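Local coordinates for protein UDP-galactopyranose mutase (Deinococcus radiodurans, PDB 3HDQ) that probably interconverts UDP-galactopyranose and UDP-galactofuranose, and binds FAD together with the substrate UDP-galactose, at residues G29-I34 with G52-I57; E278-T283 with Y326-G331; N130-L135 with R169-K174. All blocks are in the same frame, centred on the assembly; numbering follows the deposited sequence.

Contact 1: residues G29-I34 with G52-I57; sequences GFDYLI and GQRVLI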
loop_
_atom_site.group_PDB
_atom_site.type_symbol
_atom_site.label_atom_id
_atom_site.label_comp_id
_atom_site.label_asym_id
_atom_site.label_seq_id
_atom_site.Cartn_x
_atom_site.Cartn_y
_atom_site.Cartn_z
ATOM N N GLY A 29 -7.727 -22.310 -17.668
ATOM C CA GLY A 29 -7.160 -21.273 -16.820
ATOM C C GLY A 29 -8.229 -20.468 -16.101
ATOM O O GLY A 29 -9.254 -21.019 -15.702
ATOM N N PHE A 30 -8.006 -19.164 -15.950
ATOM C CA PHE A 30 -8.961 -18.307 -15.233
ATOM C C PHE A 30 -10.301 -18.186 -15.948
ATOM O O PHE A 30 -10.367 -18.163 -17.176
ATOM C CB PHE A 30 -8.377 -16.911 -15.009
ATOM C CG PHE A 30 -7.124 -16.907 -14.181
ATOM C CD1 PHE A 30 -5.875 -16.934 -14.790
ATOM C CD2 PHE A 30 -7.195 -16.891 -12.793
ATOM C CE1 PHE A 30 -4.712 -16.934 -14.025
ATOM C CE2 PHE A 30 -6.038 -16.896 -12.017
ATOM C CZ PHE A 30 -4.794 -16.920 -12.631
ATOM N N ASP A 31 -11.374 -18.112 -15.172
ATOM C CA ASP A 31 -12.690 -17.863 -15.741
ATOM C C ASP A 31 -12.743 -16.446 -16.323
ATOM O O ASP A 31 -13.371 -16.214 -17.358
ATOM C CB ASP A 31 -13.781 -18.070 -14.684
ATOM C CG ASP A 31 -13.795 -19.487 -14.131
ATOM O OD1 ASP A 31 -14.240 -20.398 -14.861
ATOM O OD2 ASP A 31 -13.366 -19.696 -12.973
ATOM N N TYR A 32 -12.075 -15.506 -15.656
ATOM C CA TYR A 32 -12.049 -14.112 -16.102
ATOM C C TYR A 32 -10.695 -13.462 -15.904
ATOM O O TYR A 32 -10.112 -13.525 -14.814
ATOM C CB TYR A 32 -13.073 -13.274 -15.342
ATOM C CG TYR A 32 -14.503 -13.624 -15.604
ATOM C CD1 TYR A 32 -15.235 -12.943 -16.562
ATOM C CD2 TYR A 32 -15.138 -14.612 -14.872
ATOM C CE1 TYR A 32 -16.558 -13.248 -16.799
ATOM C CE2 TYR A 32 -16.460 -14.923 -15.095
ATOM C CZ TYR A 32 -17.166 -14.244 -16.066
ATOM O OH TYR A 32 -18.493 -14.551 -16.303
ATOM N N LEU A 33 -10.201 -12.836 -16.963
ATOM C CA LEU A 33 -9.092 -11.905 -16.854
ATOM C C LEU A 33 -9.741 -10.525 -16.798
ATOM O O LEU A 33 -10.507 -10.156 -17.694
ATOM C CB LEU A 33 -8.179 -12.017 -18.074
ATOM C CG LEU A 33 -7.169 -10.909 -18.364
ATOM C CD1 LEU A 33 -6.228 -10.745 -17.201
ATOM C CD2 LEU A 33 -6.385 -11.239 -19.636
ATOM N N ILE A 34 -9.476 -9.784 -15.729
ATOM C CA ILE A 34 -10.038 -8.448 -15.580
ATOM C C ILE A 34 -8.948 -7.387 -15.715
ATOM O O ILE A 34 -7.979 -7.371 -14.960
ATOM C CB ILE A 34 -10.762 -8.303 -14.244
ATOM C CG1 ILE A 34 -11.872 -9.347 -14.136
ATOM C CG2 ILE A 34 -11.352 -6.927 -14.103
ATOM C CD1 ILE A 34 -12.749 -9.158 -12.901
ATOM N N GLY A 52 -17.717 -17.973 -7.075
ATOM C CA GLY A 52 -16.858 -19.133 -7.240
ATOM C C GLY A 52 -16.044 -19.140 -8.524
ATOM O O GLY A 52 -15.480 -20.163 -8.909
ATOM N N GLN A 53 -15.976 -17.994 -9.188
ATOM C CA GLN A 53 -15.182 -17.864 -10.400
ATOM C C GLN A 53 -13.763 -17.480 -10.066
ATOM O O GLN A 53 -13.534 -16.634 -9.207
ATOM C CB GLN A 53 -15.770 -16.800 -11.304
ATOM C CG GLN A 53 -17.210 -17.051 -11.668
ATOM C CD GLN A 53 -17.359 -18.282 -12.521
ATOM O OE1 GLN A 53 -16.689 -18.424 -13.547
ATOM N NE2 GLN A 53 -18.221 -19.193 -12.096
ATOM N N ARG A 54 -12.809 -18.090 -10.752
ATOM C CA ARG A 54 -11.411 -17.726 -10.590
ATOM C C ARG A 54 -11.083 -16.459 -11.363
ATOM O O ARG A 54 -11.346 -16.358 -12.562
ATOM C CB ARG A 54 -10.507 -18.867 -11.047
ATOM C CG ARG A 54 -10.418 -19.990 -10.037
ATOM C CD ARG A 54 -10.003 -21.279 -10.702
ATOM N NE ARG A 54 -8.574 -21.330 -10.979
ATOM C CZ ARG A 54 -8.028 -22.144 -11.872
ATOM N NH1 ARG A 54 -8.797 -22.965 -12.579
ATOM N NH2 ARG A 54 -6.717 -22.134 -12.064
ATOM N N VAL A 55 -10.493 -15.496 -10.674
ATOM C CA VAL A 55 -10.244 -14.203 -11.276
ATOM C C VAL A 55 -8.762 -13.833 -11.275
ATOM O O VAL A 55 -8.078 -13.979 -10.272
ATOM C CB VAL A 55 -11.076 -13.115 -10.561
ATOM C CG1 VAL A 55 -10.818 -11.748 -11.171
ATOM C CG2 VAL A 55 -12.561 -13.473 -10.634
ATOM N N LEU A 56 -8.261 -13.385 -12.421
ATOM C CA LEU A 56 -6.979 -12.716 -12.457
ATOM C C LEU A 56 -7.278 -11.268 -12.777
ATOM O O LEU A 56 -7.870 -10.967 -13.822
ATOM C CB LEU A 56 -6.051 -13.309 -13.523
ATOM C CG LEU A 56 -4.712 -12.574 -13.655
ATOM C CD1 LEU A 56 -3.900 -12.708 -12.377
ATOM C CD2 LEU A 56 -3.912 -13.069 -14.856
ATOM N N ILE A 57 -6.906 -10.374 -11.865
ATOM C CA ILE A 57 -7.105 -8.955 -12.114
ATOM C C ILE A 57 -5.755 -8.298 -12.329
ATOM O O ILE A 57 -4.823 -8.490 -11.553
ATOM C CB ILE A 57 -7.923 -8.250 -10.994
ATOM C CG1 ILE A 57 -8.320 -6.835 -11.440
ATOM C CG2 ILE A 57 -7.142 -8.212 -9.685
ATOM C CD1 ILE A 57 -9.376 -6.154 -10.546
#
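Phe30 lays one ring face on Leu56, whose CB stands 3.6 Å from the ring centroid and almost on the ring normal, a CH-pi contact. Followed outward, the phenylalanine meets the 52-57 segment at every side-chain atom: CB lies near the carbonyl O of Arg54, CG and CD1 near Leu56 CB, CD2 by the peptide joining Val55 to Leu56, CE1 also by Leu56 CD2, CE2 also by Val55 O, and CZ again by Leu56 CB. With CG anti to the carbonyl carbon (chi1 -61°), the ring starts beside its own backbone N. Met238 of the second subunit packs on both Phe30 and Leu56.

The backbones form two neighbouring parallel strands of a Rossmann-type unit, joined through helix 39-50 in a beta-alpha-beta crossover. Tyr32 N bonds to Arg54 O, Leu56 N to Tyr32 O, and Ile34 N to Leu56 O, the last at 2.8 Å. Beyond them, Asp31 OD2 accepts Arg54 N at 2.8 Å through its anti lone pair, so a side chain continues the ladder where the first strand turns a corner. Gln53 OE1 sits 3.1 Å from Asp31 CG, but no hydrogen bond joins it to Asp31 OD1, since both are acceptors.

On the sheet face covered by helix 39-50, Ile34 CD1 rests 3.7 Å from Val55 CG1, while Ile34 CB and CG2 meet Ile57 CG1; Ala45 touches Ile34, Val55 and Ile57. On the other sheet face Leu33 CD1 lies alongside Leu56 CD2, the two side chains pointing the same way. The contact thus passes from a bond between the backbone N-H of Arg54 and the Asp31 carboxylate, a charged acceptor at the partly exposed end, to main-chain bonds flanked by apolar side chains further in.

Contact 2: residues E278-T283 with Y326-G331; sequences EFRHET and YPRAEG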
loop_
_atom_site.group_PDB
_atom_site.type_symbol
_atom_site.label_atom_id
_atom_site.label_comp_id
_atom_site.label_asym_id
_atom_site.label_seq_id
_atom_site.Cartn_x
_atom_site.Cartn_y
_atom_site.Cartn_z
ATOM N N GLU A 278 -2.223 16.972 -15.098
ATOM C CA GLU A 278 -0.967 16.905 -14.373
ATOM C C GLU A 278 -1.202 17.412 -12.958
ATOM O O GLU A 278 -1.805 18.461 -12.763
ATOM C CB GLU A 278 0.114 17.722 -15.063
ATOM C CG GLU A 278 1.403 17.798 -14.261
ATOM C CD GLU A 278 2.339 18.878 -14.760
ATOM O OE1 GLU A 278 2.166 19.331 -15.911
ATOM O OE2 GLU A 278 3.245 19.276 -14.002
ATOM N N PHE A 279 -0.734 16.656 -11.974
ATOM C CA PHE A 279 -0.978 16.986 -10.581
ATOM C C PHE A 279 0.287 17.485 -9.923
ATOM O O PHE A 279 1.324 16.841 -10.009
ATOM C CB PHE A 279 -1.477 15.753 -9.819
ATOM C CG PHE A 279 -2.657 15.078 -10.457
ATOM C CD1 PHE A 279 -2.478 13.985 -11.290
ATOM C CD2 PHE A 279 -3.941 15.538 -10.230
ATOM C CE1 PHE A 279 -3.558 13.351 -11.879
ATOM C CE2 PHE A 279 -5.035 14.918 -10.815
ATOM C CZ PHE A 279 -4.846 13.819 -11.642
ATOM N N ARG A 280 0.207 18.639 -9.270
ATOM C CA ARG A 280 1.329 19.106 -8.486
ATOM C C ARG A 280 0.983 19.110 -7.001
ATOM O O ARG A 280 0.149 19.885 -6.523
ATOM C CB ARG A 280 1.841 20.459 -8.987
ATOM C CG ARG A 280 2.684 20.306 -10.240
ATOM C CD ARG A 280 3.046 21.629 -10.871
ATOM N NE ARG A 280 3.182 21.485 -12.317
ATOM C CZ ARG A 280 3.509 22.470 -13.143
ATOM N NH1 ARG A 280 3.749 23.687 -12.670
ATOM N NH2 ARG A 280 3.600 22.236 -14.445
ATOM N N HIS A 281 1.630 18.202 -6.279
ATOM C CA HIS A 281 1.414 18.015 -4.847
ATOM C C HIS A 281 2.353 18.874 -4.004
ATOM O O HIS A 281 3.534 19.013 -4.323
ATOM C CB HIS A 281 1.596 16.536 -4.485
ATOM C CG HIS A 281 0.538 15.645 -5.059
ATOM N ND1 HIS A 281 -0.644 15.372 -4.402
ATOM C CD2 HIS A 281 0.481 14.974 -6.238
ATOM C CE1 HIS A 281 -1.383 14.568 -5.151
ATOM N NE2 HIS A 281 -0.722 14.311 -6.270
ATOM N N GLU A 282 1.830 19.448 -2.928
ATOM C CA GLU A 282 2.648 20.252 -2.019
ATOM C C GLU A 282 2.279 19.965 -0.573
ATOM O O GLU A 282 1.130 19.665 -0.261
ATOM C CB GLU A 282 2.484 21.754 -2.300
ATOM C CG GLU A 282 3.058 22.217 -3.645
ATOM C CD GLU A 282 2.766 23.690 -3.950
ATOM O OE1 GLU A 282 2.520 24.458 -2.989
ATOM O OE2 GLU A 282 2.787 24.074 -5.150
ATOM N N THR A 283 3.264 20.061 0.309
ATOM C CA THR A 283 3.003 19.978 1.736
ATOM C C THR A 283 3.465 21.268 2.396
ATOM O O THR A 283 4.578 21.727 2.160
ATOM C CB THR A 283 3.730 18.786 2.386
ATOM O OG1 THR A 283 3.302 17.566 1.763
ATOM C CG2 THR A 283 3.440 18.739 3.893
ATOM N N TYR A 326 -3.414 20.654 -13.238
ATOM C CA TYR A 326 -3.244 21.296 -14.537
ATOM C C TYR A 326 -3.808 20.412 -15.659
ATOM O O TYR A 326 -3.341 19.294 -15.867
ATOM C CB TYR A 326 -1.762 21.578 -14.797
ATOM C CG TYR A 326 -1.090 22.441 -13.747
ATOM C CD1 TYR A 326 -0.837 21.950 -12.468
ATOM C CD2 TYR A 326 -0.693 23.743 -14.039
ATOM C CE1 TYR A 326 -0.217 22.741 -11.503
ATOM C CE2 TYR A 326 -0.070 24.543 -13.080
ATOM C CZ TYR A 326 0.168 24.038 -11.815
ATOM O OH TYR A 326 0.788 24.828 -10.862
ATOM N N PRO A 327 -4.815 20.912 -16.386
ATOM C CA PRO A 327 -5.384 20.211 -17.548
ATOM C C PRO A 327 -4.323 19.932 -18.604
ATOM O O PRO A 327 -3.535 20.825 -18.915
ATOM C CB PRO A 327 -6.402 21.212 -18.100
ATOM C CG PRO A 327 -6.748 22.085 -16.932
ATOM C CD PRO A 327 -5.471 22.203 -16.135
ATOM N N ARG A 328 -4.304 18.713 -19.141
ATOM C CA ARG A 328 -3.343 18.339 -20.177
ATOM C C ARG A 328 -4.027 17.664 -21.369
ATOM O O ARG A 328 -4.932 16.848 -21.207
ATOM C CB ARG A 328 -2.271 17.407 -19.601
ATOM C CG ARG A 328 -1.337 18.065 -18.606
ATOM C CD ARG A 328 -0.383 19.052 -19.281
ATOM N NE ARG A 328 0.421 19.798 -18.309
ATOM C CZ ARG A 328 0.274 21.094 -18.039
ATOM N NH1 ARG A 328 -0.646 21.799 -18.679
ATOM N NH2 ARG A 328 1.046 21.695 -17.132
ATOM N N ALA A 329 -3.588 18.000 -22.574
ATOM C CA ALA A 329 -4.057 17.286 -23.754
ATOM C C ALA A 329 -3.441 15.884 -23.818
ATOM O O ALA A 329 -4.028 14.960 -24.378
ATOM C CB ALA A 329 -3.712 18.067 -25.000
ATOM N N GLU A 330 -2.262 15.735 -23.221
ATOM C CA GLU A 330 -1.453 14.539 -23.382
ATOM C C GLU A 330 -1.247 13.827 -22.044
ATOM O O GLU A 330 -1.069 14.479 -21.019
ATOM C CB GLU A 330 -0.089 14.947 -23.938
ATOM C CG GLU A 330 0.366 14.171 -25.142
ATOM C CD GLU A 330 0.001 14.861 -26.445
ATOM O OE1 GLU A 330 0.929 15.198 -27.216
ATOM O OE2 GLU A 330 -1.208 15.073 -26.695
ATOM N N GLY A 331 -1.250 12.496 -22.055
ATOM C CA GLY A 331 -0.972 11.735 -20.848
ATOM C C GLY A 331 -2.050 10.700 -20.591
ATOM O O GLY A 331 -2.822 10.408 -21.496
#
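Arg280, in one of its two modelled conformers, spreads its guanidinium over one face of the Tyr326 ring in a cation-pi stack, the CZ atom 4.1 Å from the ring centroid and the planes 25° apart. The stack is offset toward the rim: Arg280 NH1 lies near Tyr326 CZ and OH, and Arg280 CD closes to 3.5 Å from Tyr326 CE1. Glu278 O sits at the ring's edge, in plane, and Glu278 CD likewise at the edge of the Arg280 guanidinium. The Arg328 guanidinium has Tyr326 CB over one face, offset toward its rim, and Glu278 OE1 and Arg280 NH2 at its edge.

Glu278 ties the two arginines together, one oxygen for each, its extended chain carrying the carboxylate out to both. Arg328 grips OE1 side-on with two nitrogens, NE at 3.0 Å and NH2 at 2.9 Å; NE comes nearly along the C-O axis, NH2 from above the carboxylate plane. The same Arg280 conformer takes OE2 side-on, NE at 2.8 Å and NH2 at 3.0 Å, both from one face of that plane.

Beneath this network Glu278 and Tyr326 form an antiparallel hydrogen-bonded pair, with Glu278 N to Tyr326 O at 2.7 Å and Tyr326 N returning to Glu278 O. They join strand 274-284, outermost in the mixed sheet of this chain, to strand 320-336. In this conformer the NH2 groups of Arg280 and Arg328 come within 3.7 Å, a like-charge proximity that the shared carboxylate probably offsets: its two bonds through OE2 would help hold Arg280 against the ring, and the two through OE1 hold Arg328.

Contact 3: residues N130-L135 with R169-K174; sequences NRLYGL and RDLYNK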
loop_
_atom_site.group_PDB
_atom_site.type_symbol
_atom_site.label_atom_id
_atom_site.label_comp_id
_atom_site.label_asym_id
_atom_site.label_seq_id
_atom_site.Cartn_x
_atom_site.Cartn_y
_atom_site.Cartn_z
ATOM N N ASN A 130 -26.060 37.426 -4.440
ATOM C CA ASN A 130 -26.037 38.552 -3.527
ATOM C C ASN A 130 -24.615 39.059 -3.284
ATOM O O ASN A 130 -24.356 40.249 -3.373
ATOM C CB ASN A 130 -26.748 38.199 -2.214
ATOM C CG ASN A 130 -28.273 38.198 -2.360
ATOM O OD1 ASN A 130 -28.817 38.805 -3.286
ATOM N ND2 ASN A 130 -28.962 37.518 -1.447
ATOM N N ARG A 131 -23.683 38.156 -3.016
ATOM C CA ARG A 131 -22.341 38.579 -2.670
ATOM C C ARG A 131 -21.601 39.176 -3.857
ATOM O O ARG A 131 -20.811 40.116 -3.695
ATOM C CB ARG A 131 -21.544 37.437 -2.017
ATOM C CG ARG A 131 -22.054 37.043 -0.622
ATOM C CD ARG A 131 -21.236 35.908 -0.008
ATOM N NE ARG A 131 -19.828 36.287 0.094
ATOM C CZ ARG A 131 -18.811 35.434 0.193
ATOM N NH1 ARG A 131 -19.020 34.115 0.210
ATOM N NH2 ARG A 131 -17.573 35.908 0.271
ATOM N N LEU A 132 -21.860 38.643 -5.048
ATOM C CA LEU A 132 -21.146 39.078 -6.241
ATOM C C LEU A 132 -21.540 40.495 -6.648
ATOM O O LEU A 132 -20.676 41.311 -6.971
ATOM C CB LEU A 132 -21.376 38.110 -7.414
ATOM C CG LEU A 132 -20.590 38.445 -8.694
ATOM C CD1 LEU A 132 -19.099 38.257 -8.473
ATOM C CD2 LEU A 132 -21.050 37.611 -9.879
ATOM N N TYR A 133 -22.840 40.784 -6.633
ATOM C CA TYR A 133 -23.354 42.055 -7.157
ATOM C C TYR A 133 -23.746 43.052 -6.062
ATOM O O TYR A 133 -24.162 44.177 -6.352
ATOM C CB TYR A 133 -24.572 41.812 -8.048
ATOM C CG TYR A 133 -24.309 41.001 -9.295
ATOM C CD1 TYR A 133 -23.338 41.396 -10.218
ATOM C CD2 TYR A 133 -25.054 39.858 -9.575
ATOM C CE1 TYR A 133 -23.094 40.654 -11.374
ATOM C CE2 TYR A 133 -24.816 39.112 -10.733
ATOM C CZ TYR A 133 -23.840 39.521 -11.623
ATOM O OH TYR A 133 -23.609 38.806 -12.765
ATOM N N GLY A 134 -23.623 42.632 -4.805
ATOM C CA GLY A 134 -24.046 43.450 -3.681
ATOM C C GLY A 134 -25.559 43.569 -3.557
ATOM O O GLY A 134 -26.067 44.608 -3.139
ATOM N N LEU A 135 -26.285 42.512 -3.918
ATOM C CA LEU A 135 -27.750 42.537 -3.851
ATOM C C LEU A 135 -28.276 41.974 -2.535
ATOM O O LEU A 135 -27.512 41.485 -1.707
ATOM C CB LEU A 135 -28.372 41.758 -5.016
ATOM C CG LEU A 135 -28.067 42.213 -6.444
ATOM C CD1 LEU A 135 -28.513 41.162 -7.461
ATOM C CD2 LEU A 135 -28.712 43.554 -6.747
ATOM N N ARG A 169 -25.603 35.570 -19.407
ATOM C CA ARG A 169 -24.293 35.663 -20.032
ATOM C C ARG A 169 -23.168 36.122 -19.084
ATOM O O ARG A 169 -22.026 35.682 -19.212
ATOM C CB ARG A 169 -24.410 36.584 -21.250
ATOM C CG ARG A 169 -23.132 36.813 -22.012
ATOM C CD ARG A 169 -22.706 35.594 -22.797
ATOM N NE ARG A 169 -23.786 34.989 -23.582
ATOM C CZ ARG A 169 -23.591 34.003 -24.453
ATOM N NH1 ARG A 169 -22.364 33.536 -24.651
ATOM N NH2 ARG A 169 -24.612 33.481 -25.121
ATOM N N ASP A 170 -23.474 36.998 -18.136
ATOM C CA ASP A 170 -22.435 37.451 -17.201
ATOM C C ASP A 170 -22.007 36.356 -16.208
ATOM O O ASP A 170 -20.817 36.139 -15.973
ATOM C CB ASP A 170 -22.879 38.700 -16.439
ATOM C CG ASP A 170 -21.739 39.346 -15.687
ATOM O OD1 ASP A 170 -21.907 39.681 -14.493
ATOM O OD2 ASP A 170 -20.661 39.505 -16.290
ATOM N N LEU A 171 -22.977 35.667 -15.624
ATOM C CA LEU A 171 -22.673 34.604 -14.677
ATOM C C LEU A 171 -21.964 33.458 -15.388
ATOM O O LEU A 171 -21.064 32.822 -14.832
ATOM C CB LEU A 171 -23.950 34.137 -13.979
ATOM C CG LEU A 171 -24.463 35.165 -12.970
ATOM C CD1 LEU A 171 -25.821 34.739 -12.421
ATOM C CD2 LEU A 171 -23.426 35.363 -11.842
ATOM N N TYR A 172 -22.368 33.226 -16.633
ATOM C CA TYR A 172 -21.715 32.263 -17.504
ATOM C C TYR A 172 -20.253 32.626 -17.745
ATOM O O TYR A 172 -19.377 31.766 -17.676
ATOM C CB TYR A 172 -22.468 32.168 -18.839
ATOM C CG TYR A 172 -21.715 31.445 -19.935
ATOM C CD1 TYR A 172 -21.707 30.060 -19.996
ATOM C CD2 TYR A 172 -21.026 32.151 -20.917
ATOM C CE1 TYR A 172 -21.027 29.389 -21.003
ATOM C CE2 TYR A 172 -20.345 31.490 -21.928
ATOM C CZ TYR A 172 -20.350 30.106 -21.960
ATOM O OH TYR A 172 -19.683 29.431 -22.950
ATOM N N ASN A 173 -19.984 33.893 -18.042
ATOM C CA ASN A 173 -18.607 34.307 -18.305
ATOM C C ASN A 173 -17.756 34.248 -17.040
ATOM O O ASN A 173 -16.543 34.024 -17.104
ATOM C CB ASN A 173 -18.538 35.722 -18.880
ATOM C CG ASN A 173 -19.139 35.832 -20.279
ATOM O OD1 ASN A 173 -19.246 34.853 -21.018
ATOM N ND2 ASN A 173 -19.528 37.042 -20.644
ATOM N N LYS A 174 -18.399 34.447 -15.892
ATOM C CA LYS A 174 -17.671 34.545 -14.633
ATOM C C LYS A 174 -17.339 33.210 -13.968
ATOM O O LYS A 174 -16.289 33.085 -13.341
ATOM C CB LYS A 174 -18.392 35.492 -13.664
ATOM C CG LYS A 174 -17.817 36.888 -13.731
ATOM C CD LYS A 174 -18.756 37.962 -13.240
ATOM C CE LYS A 174 -18.111 39.336 -13.471
ATOM N NZ LYS A 174 -19.122 40.399 -13.749
#
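Tyr133 and Leu132, at the C-terminal end of helix 126-133, meet Asp170, Leu171 and Lys174 on the long helix 159-184, a helix-to-helix contact made by side chains alone, with the nearest CA atoms, those of Leu132 and Leu171, 9.7 Å apart. Helix 159-184 also carries Phe175, Tyr179 and Trp184, which bind the nucleotide-sugar.

The polar part is a hydrogen bond tip to tip: Tyr133 OH donates to Asp170 OD1 at 2.6 Å. The oxygen lies at the ring edge, in plane, and is met on its anti side, 18° out of the carboxylate plane; ring and carboxylate are turned 32° from each other.

The ionic part lies within helix 159-184, where Lys174, one turn on, places NZ 3.0 Å from Asp170 OD1 and uses that oxygen's syn lone pair; a second, weak bond runs to OD2. OD1 is therefore gripped by two donors, and the lysine charge would be expected to help keep the carboxylate ionised.

The apolar part centres on Leu171 CD2, 3.8 Å from Leu132 CD2 as the two leucines slide past each other in opposite directions. The same methyl approaches Tyr133 OH to 3.6 Å and, a little farther off, Tyr133 CE2 at 4.1 Å. Around these groups Phe145 touches Tyr133 and Phe146 touches Leu171, both from helix 139-149, while Leu120 packs on Leu132 from strand 118-122. Leu132 CD2 also stands over one face of the neighbouring Tyr133 ring, offset toward its rim, and reaches 4.1 Å from Lys174 CD.

The three contacts lie in separate parts of the chain and none touches another. Contact 1 belongs to the parallel FAD-binding sheet, with the Leu33 side chain about 8 Å from the cofactor. Contact 2 is in the mixed sheet, the Glu278 side chain about 11 Å from FAD and that of Tyr326 about 13 Å from UDP-galactose. Contact 3 sits among helices on the substrate side, Lys174 about 10 Å from the same ligand by its side chain. Contacts 1 and 3 fall on opposite sides of the chain's centre, their own centres 54 Å apart; the centre of contact 2 is 34 Å from the centre of contact 1 and 30 Å from that of contact 3.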